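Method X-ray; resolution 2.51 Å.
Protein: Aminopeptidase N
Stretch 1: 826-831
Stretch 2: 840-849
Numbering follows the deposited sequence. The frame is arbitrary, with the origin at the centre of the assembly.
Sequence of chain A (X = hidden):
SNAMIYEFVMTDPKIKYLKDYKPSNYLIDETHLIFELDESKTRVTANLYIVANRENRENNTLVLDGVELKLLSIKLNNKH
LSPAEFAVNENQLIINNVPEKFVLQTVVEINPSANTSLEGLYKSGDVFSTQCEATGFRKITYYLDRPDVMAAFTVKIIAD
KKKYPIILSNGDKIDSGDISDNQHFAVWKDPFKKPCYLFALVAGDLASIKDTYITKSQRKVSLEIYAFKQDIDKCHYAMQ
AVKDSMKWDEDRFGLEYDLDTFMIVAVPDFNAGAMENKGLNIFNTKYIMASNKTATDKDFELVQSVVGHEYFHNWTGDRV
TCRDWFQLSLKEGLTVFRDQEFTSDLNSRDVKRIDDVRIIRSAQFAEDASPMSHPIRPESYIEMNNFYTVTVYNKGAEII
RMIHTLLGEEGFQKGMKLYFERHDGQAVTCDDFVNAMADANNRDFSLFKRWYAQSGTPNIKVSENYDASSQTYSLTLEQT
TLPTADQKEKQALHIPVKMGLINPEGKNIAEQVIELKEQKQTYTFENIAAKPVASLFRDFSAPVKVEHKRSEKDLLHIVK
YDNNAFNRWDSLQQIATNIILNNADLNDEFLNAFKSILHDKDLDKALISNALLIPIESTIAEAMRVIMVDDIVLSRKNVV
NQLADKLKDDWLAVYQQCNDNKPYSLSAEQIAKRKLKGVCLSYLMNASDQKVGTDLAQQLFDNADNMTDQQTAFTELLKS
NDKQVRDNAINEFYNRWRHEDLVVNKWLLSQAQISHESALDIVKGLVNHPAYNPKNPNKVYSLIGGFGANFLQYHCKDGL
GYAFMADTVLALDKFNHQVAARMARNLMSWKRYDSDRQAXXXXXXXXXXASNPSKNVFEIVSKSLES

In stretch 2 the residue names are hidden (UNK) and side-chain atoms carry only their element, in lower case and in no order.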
# COMPACT_ATOMS: atom_id res chain seq x y z
N ASN A 826 16.68 6.31 10.14
CA ASN A 826 17.70 6.82 9.22
C ASN A 826 19.14 6.48 9.60
O ASN A 826 20.03 6.51 8.75
CB ASN A 826 17.59 8.35 9.08
CG ASN A 826 16.42 8.78 8.21
OD1 ASN A 826 16.31 8.39 7.05
ND2 ASN A 826 15.54 9.61 8.76
N LEU A 827 19.37 6.19 10.88
CA LEU A 827 20.71 5.90 11.40
C LEU A 827 20.95 4.42 11.71
O LEU A 827 22.07 4.03 12.01
CB LEU A 827 20.94 6.72 12.68
CG LEU A 827 21.07 8.23 12.48
CD1 LEU A 827 20.81 8.97 13.78
CD2 LEU A 827 22.44 8.60 11.91
N MET A 828 19.90 3.60 11.60
CA MET A 828 19.93 2.23 12.12
C MET A 828 20.36 1.18 11.08
O MET A 828 20.34 -0.02 11.37
CB MET A 828 18.56 1.86 12.70
CG MET A 828 18.00 2.94 13.63
SD MET A 828 16.59 2.49 14.67
CE MET A 828 15.66 1.40 13.59
N SER A 829 20.76 1.62 9.89
CA SER A 829 21.25 0.72 8.84
C SER A 829 22.78 0.49 8.88
O SER A 829 23.32 -0.22 8.05
CB SER A 829 20.87 1.27 7.46
OG SER A 829 19.47 1.39 7.35
N TRP A 830 23.45 1.10 9.86
CA TRP A 830 24.91 1.06 10.00
C TRP A 830 25.63 -0.28 9.68
O TRP A 830 26.80 -0.26 9.28
CB TRP A 830 25.29 1.52 11.42
CG TRP A 830 24.75 0.65 12.52
CD1 TRP A 830 23.59 0.82 13.21
CD2 TRP A 830 25.34 -0.55 13.03
NE1 TRP A 830 23.43 -0.19 14.13
CE2 TRP A 830 24.49 -1.04 14.04
CE3 TRP A 830 26.52 -1.25 12.74
CZ2 TRP A 830 24.78 -2.21 14.76
CZ3 TRP A 830 26.81 -2.40 13.45
CH2 TRP A 830 25.94 -2.87 14.45
N LYS A 831 24.96 -1.42 9.86
CA LYS A 831 25.52 -2.72 9.46
C LYS A 831 25.88 -2.81 7.97
O LYS A 831 26.82 -3.51 7.60
CB LYS A 831 24.56 -3.86 9.80
CG LYS A 831 24.58 -4.29 11.25
CD LYS A 831 23.81 -5.59 11.45
CE LYS A 831 24.06 -6.18 12.82
NZ LYS A 831 23.47 -7.53 12.95
N UNK A 840 30.26 6.55 12.15
CA UNK A 840 29.63 7.86 12.33
C UNK A 840 28.13 7.74 12.59
O UNK A 840 27.54 8.60 13.26
c UNK A 840 31.38 9.22 11.10
c UNK A 840 31.89 9.33 8.38
c UNK A 840 29.93 8.77 11.14
s UNK A 840 31.79 10.40 9.81
N UNK A 841 27.52 6.68 12.07
CA UNK A 841 26.12 6.37 12.34
C UNK A 841 25.93 5.88 13.77
O UNK A 841 24.97 6.26 14.43
c UNK A 841 25.60 5.30 11.36
c UNK A 841 25.37 5.80 9.94
s UNK A 841 24.77 4.50 8.84
c UNK A 841 24.89 5.33 7.26
N UNK A 842 26.84 5.02 14.23
CA UNK A 842 26.79 4.50 15.61
C UNK A 842 27.02 5.61 16.62
O UNK A 842 26.26 5.75 17.57
c UNK A 842 28.33 0.94 15.45
c UNK A 842 27.82 0.33 16.74
c UNK A 842 27.80 3.38 15.81
c UNK A 842 27.49 2.12 15.01
n UNK A 842 28.35 -1.05 16.95
N UNK A 843 28.08 6.40 16.43
CA UNK A 843 28.32 7.59 17.25
C UNK A 843 27.05 8.39 17.43
O UNK A 843 26.71 8.80 18.54
c UNK A 843 29.38 8.49 16.61
c UNK A 843 30.77 7.89 16.63
o UNK A 843 31.00 6.84 17.22
n UNK A 843 31.71 8.55 15.97
N UNK A 844 26.33 8.61 16.33
CA UNK A 844 25.07 9.35 16.34
C UNK A 844 23.98 8.63 17.12
O UNK A 844 23.20 9.27 17.82
c UNK A 844 24.61 9.65 14.91
N UNK A 845 23.90 7.31 16.98
CA UNK A 845 22.96 6.52 17.78
C UNK A 845 23.32 6.57 19.27
O UNK A 845 22.45 6.74 20.12
c UNK A 845 22.92 5.06 17.31
c UNK A 845 22.35 3.35 15.57
c UNK A 845 22.23 4.82 15.96
c UNK A 845 20.77 5.24 16.00
N UNK A 846 24.61 6.45 19.59
CA UNK A 846 25.08 6.52 20.97
C UNK A 846 24.92 7.93 21.56
O UNK A 846 24.74 8.07 22.77
c UNK A 846 26.53 6.03 21.09
c UNK A 846 28.05 4.01 20.79
o UNK A 846 28.19 2.80 20.50
c UNK A 846 26.66 4.51 21.15
o UNK A 846 29.02 4.81 20.79
N UNK A 847 24.97 8.95 20.71
CA UNK A 847 24.73 10.33 21.14
C UNK A 847 23.27 10.53 21.53
O UNK A 847 22.96 11.24 22.49
c UNK A 847 25.13 11.30 20.02
c UNK A 847 24.07 13.58 20.17
c UNK A 847 25.30 12.75 20.46
c UNK A 847 24.26 15.03 20.59
n UNK A 847 25.32 15.71 19.81
N UNK A 848 22.36 9.90 20.79
CA UNK A 848 20.93 9.93 21.10
C UNK A 848 20.67 9.19 22.43
O UNK A 848 19.99 9.72 23.31
c UNK A 848 20.15 10.18 18.70
c UNK A 848 18.65 9.07 20.37
c UNK A 848 19.86 9.46 17.40
c UNK A 848 20.10 9.29 19.95
N UNK A 849 21.22 7.99 22.55
CA UNK A 849 21.11 7.16 23.75
C UNK A 849 21.62 7.88 25.02
O UNK A 849 21.03 7.77 26.09
c UNK A 849 22.90 3.72 24.32
n UNK A 849 22.63 2.49 26.47
c UNK A 849 21.88 5.85 23.52
c UNK A 849 23.60 3.08 25.50
c UNK A 849 22.07 4.93 24.72

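Position 840 carries two carbons, a sulfur and a terminal carbon in an unbranched chain that makes no contact with stretch 1. This is methionine, and the end of Met-840 leads away from stretch 1.

Position 841 has the same unbranched pattern, but its CA-to-CB bond points toward stretch 1. Its sulfur lies 3.6 Å from Trp-830 CA, and its CB lies 3.8 Å from both Trp-830 CB and Leu-827 O. This is Met-841, m at chi1 and extended beyond it.

At position 842, four carbons in a row end in a nitrogen, and the chain lies over the ring of Trp-830, which identifies lysine. Lys-842 starts sideways, but its end comes nearer: NZ lies 4.2 Å from the centroid of the six-membered ring of Trp-830, 24° off the normal, a cation-pi contact. CD sits over the ring as well, 4.1 Å from the same centroid and 19° off the normal, a CH-pi contact.

Position 843 shows two carbons, the second bearing one oxygen and one nitrogen, all out of reach of stretch 1. The amide identifies Asn-843.

A single carbon at position 844, packed on Leu-827, defines alanine. Ala-844 CB lies 3.8 Å from Leu-827 CD2.

Position 845 has four carbons forked at the second, touching Leu-827, Met-828 and Trp-830, hence leucine. Leu-845 CD2 lies 3.6 Å from Leu-827 CB and 4.3 Å from Met-828 CG, while CD1 lies 3.7 Å from Trp-830 CD1 and 3.6 Å from Leu-827 O. The fork thus reaches between three residues.

Position 846 has three carbons, the third carrying two oxygens, exposed and out of reach. This carboxylate marks Glu-846.

Position 847 repeats the four-carbon row ending in nitrogen, likewise exposed and without contact to stretch 1. It is Lys-847.

Position 848 also has four carbons, but the fork is at the first and one arm is two carbons long; the end of that longer arm packs on Leu-827. This is isoleucine, and Ile-848 CD1 meets Leu-827 CD1 at 3.8 Å.

Position 849 has four carbons ending in nitrogen, out of reach of stretch 1. It is Lys-849.

The helical spacing explains the pattern. Backbone hydrogen bonds such as Leu-845 N to Met-841 O (3.0 Å) and Ile-848 N to Ala-844 O (3.2 Å) maintain the turns that direct positions 841, 844, 845 and 848 toward stretch 1. Leu-827 packs against this surface, with its CA 5.5 Å from Met-841 CA, and Trp-830 adds its ring beside Leu-845 and beneath the Lys-842 chain. No hydrogen bond crosses between the stretches; apolar packing and the lysine–tryptophan contacts are the main recognisable interactions, and the two stretches together bury 449 Å².

Stretch 2 840-849: MMKNALEKIK
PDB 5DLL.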